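Putative transcription protein (Pseudomonas aeruginosa PAO1, PDB 4GCV) is a putative oxidative-stress sensing transcriptional regulator that probably binds DNA through an HxlR-like helix-turn-helix domain. Local coordinates at the interface of chains A and B. Residues are numbered along the deposited sequence; one frame, centred on the assembly and turned at random. Chains: chain A/B, Putative transcription protein.

The interface of chains A and B. Residues chain A 94, 113-116, 122; chain B 139-142.
The backbone carbonyl O of A:Val114 accepts a hydrogen bond from the amide N of B:Thr141 at 2.7 Å, part of an antiparallel strand pairing between two copies of this HxlR-type helix-turn-helix protein; a two-fold axis repeats it with the chains exchanged, consistent with a dimer that is likely, though not proven by the structure alone, to be the biological one. The reciprocal bond, A:Val114 N to B:Thr141 O, spans 2.9 Å and is close to straight, 177° at the hydrogen. This two-way pair is flanked by bridges from A:Leu113 to B:Val142 and from A:Glu115 to B:Cys140, so strand 140-144 of chain B pairs antiparallel with strand 111-115 of chain A. The ladder continues past the strand end, where A:Arg116 N gives a further hydrogen bond to B:Gln139 O, 2.9 Å away.

Side chains pack on this ladder. The A:Val114 CG2 methyl lies alongside the B:Thr141 CG2 methyl, 3.6 Å apart, and both side chains point the same way. In B:Thr141, OG1 is anti to the backbone N (chi1 -175°), which puts CG2 in the crowded position between N and the carbonyl carbon, where it meets both A:Val114 and A:Arg116. The latter bends at chi3 (-53°) and crosses B:Thr141 at about a right angle; A:Arg116 CG lies 3.8 Å from B:Thr141 CG2. Its guanidinium then passes over the B:Cys140 backbone, whose carbonyl carbon sits off one face toward the rim; the N-H of NH2 is not aimed at B:Cys140 O, so this is packing rather than a hydrogen bond.

From helix 90-101, the extended selenomethionine A:Met94 brings its terminal methyl CE to B:Cys140 CB at 3.7 Å and also touches B:Thr141 CA. The B:Cys140 thiol SG is turned toward A:Val122, 3.9 Å from methyl CG2, a marginal contact from strand 122-129.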
loop_
_atom_site.group_PDB
_atom_site.type_symbol
_atom_site.label_atom_id
_atom_site.label_comp_id
_atom_site.label_asym_id
_atom_site.label_seq_id
_atom_site.Cartn_x
_atom_site.Cartn_y
_atom_site.Cartn_z
HETATM N N MSE A 94 0.589 -6.707 -3.096
HETATM C CA MSE A 94 1.768 -7.503 -2.779
HETATM C C MSE A 94 2.686 -6.814 -1.774
HETATM O O MSE A 94 3.257 -7.477 -0.889
HETATM C CB MSE A 94 2.525 -7.838 -4.034
HETATM C CG MSE A 94 1.747 -8.746 -4.915
HETATM SE SE MSE A 94 2.690 -9.215 -6.540
HETATM C CE MSE A 94 1.856 -10.933 -6.760
ATOM N N LEU A 113 3.917 -14.446 -0.388
ATOM C CA LEU A 113 4.168 -13.926 -1.693
ATOM C C LEU A 113 5.222 -14.811 -2.346
ATOM O O LEU A 113 6.345 -14.922 -1.835
ATOM C CB LEU A 113 4.609 -12.479 -1.542
ATOM C CG LEU A 113 4.863 -11.815 -2.864
ATOM C CD1 LEU A 113 3.594 -11.949 -3.747
ATOM C CD2 LEU A 113 5.298 -10.351 -2.706
ATOM N N VAL A 114 4.853 -15.471 -3.452
ATOM C CA VAL A 114 5.703 -16.454 -4.128
ATOM C C VAL A 114 5.894 -16.237 -5.657
ATOM O O VAL A 114 5.085 -15.556 -6.302
ATOM C CB VAL A 114 5.217 -17.944 -3.898
ATOM C CG1 VAL A 114 5.247 -18.344 -2.412
ATOM C CG2 VAL A 114 3.828 -18.186 -4.511
ATOM N N GLU A 115 6.966 -16.810 -6.223
ATOM C CA GLU A 115 7.114 -16.862 -7.676
ATOM C C GLU A 115 6.116 -17.878 -8.192
ATOM O O GLU A 115 6.086 -19.014 -7.711
ATOM C CB GLU A 115 8.516 -17.277 -8.126
ATOM C CG GLU A 115 8.593 -17.307 -9.664
ATOM C CD GLU A 115 9.909 -17.793 -10.258
ATOM O OE1 GLU A 115 10.597 -18.643 -9.641
ATOM O OE2 GLU A 115 10.241 -17.330 -11.385
ATOM N N ARG A 116 5.299 -17.485 -9.162
ATOM C CA ARG A 116 4.248 -18.389 -9.627
ATOM C C ARG A 116 4.771 -19.705 -10.198
ATOM O O ARG A 116 4.196 -20.752 -9.939
ATOM C CB ARG A 116 3.303 -17.696 -10.593
ATOM C CG ARG A 116 1.887 -18.262 -10.547
ATOM C CD ARG A 116 1.084 -17.742 -11.726
ATOM N NE ARG A 116 1.146 -16.280 -11.801
ATOM C CZ ARG A 116 0.285 -15.447 -11.202
ATOM N NH1 ARG A 116 -0.729 -15.903 -10.452
ATOM N NH2 ARG A 116 0.442 -14.137 -11.349
ATOM N N VAL A 122 9.180 -14.875 -2.025
ATOM C CA VAL A 122 9.815 -13.629 -2.358
ATOM C C VAL A 122 10.469 -13.090 -1.076
ATOM O O VAL A 122 9.784 -12.854 -0.054
ATOM C CB VAL A 122 8.737 -12.624 -2.883
ATOM C CG1 VAL A 122 9.290 -11.177 -2.942
ATOM C CG2 VAL A 122 8.164 -13.100 -4.239
ATOM N N GLN B 139 4.963 -11.920 -12.439
ATOM C CA GLN B 139 5.342 -13.318 -12.339
ATOM C C GLN B 139 5.191 -13.937 -10.945
ATOM O O GLN B 139 5.506 -15.114 -10.752
ATOM C CB GLN B 139 6.772 -13.497 -12.831
ATOM C CG GLN B 139 6.878 -13.816 -14.302
ATOM C CD GLN B 139 8.288 -14.034 -14.714
ATOM O OE1 GLN B 139 8.799 -13.313 -15.569
ATOM N NE2 GLN B 139 8.947 -15.034 -14.111
ATOM N N CYS B 140 4.713 -13.145 -9.988
ATOM C CA CYS B 140 4.524 -13.578 -8.603
ATOM C C CYS B 140 3.065 -13.740 -8.265
ATOM O O CYS B 140 2.200 -13.193 -8.946
ATOM C CB CYS B 140 5.110 -12.535 -7.645
ATOM S SG CYS B 140 6.858 -12.392 -7.805
ATOM N N THR B 141 2.795 -14.427 -7.168
ATOM C CA THR B 141 1.424 -14.592 -6.712
ATOM C C THR B 141 1.292 -14.609 -5.179
ATOM O O THR B 141 2.237 -14.949 -4.467
ATOM C CB THR B 141 0.743 -15.876 -7.373
ATOM O OG1 THR B 141 -0.632 -15.957 -7.008
ATOM C CG2 THR B 141 1.409 -17.155 -6.947
ATOM N N VAL B 142 0.102 -14.246 -4.694
ATOM C CA VAL B 142 -0.253 -14.359 -3.302
ATOM C C VAL B 142 -0.923 -15.718 -3.097
ATOM O O VAL B 142 -1.824 -16.084 -3.844
ATOM C CB VAL B 142 -1.175 -13.177 -2.908
ATOM C CG1 VAL B 142 -1.915 -13.416 -1.599
ATOM C CG2 VAL B 142 -0.371 -11.891 -2.852
#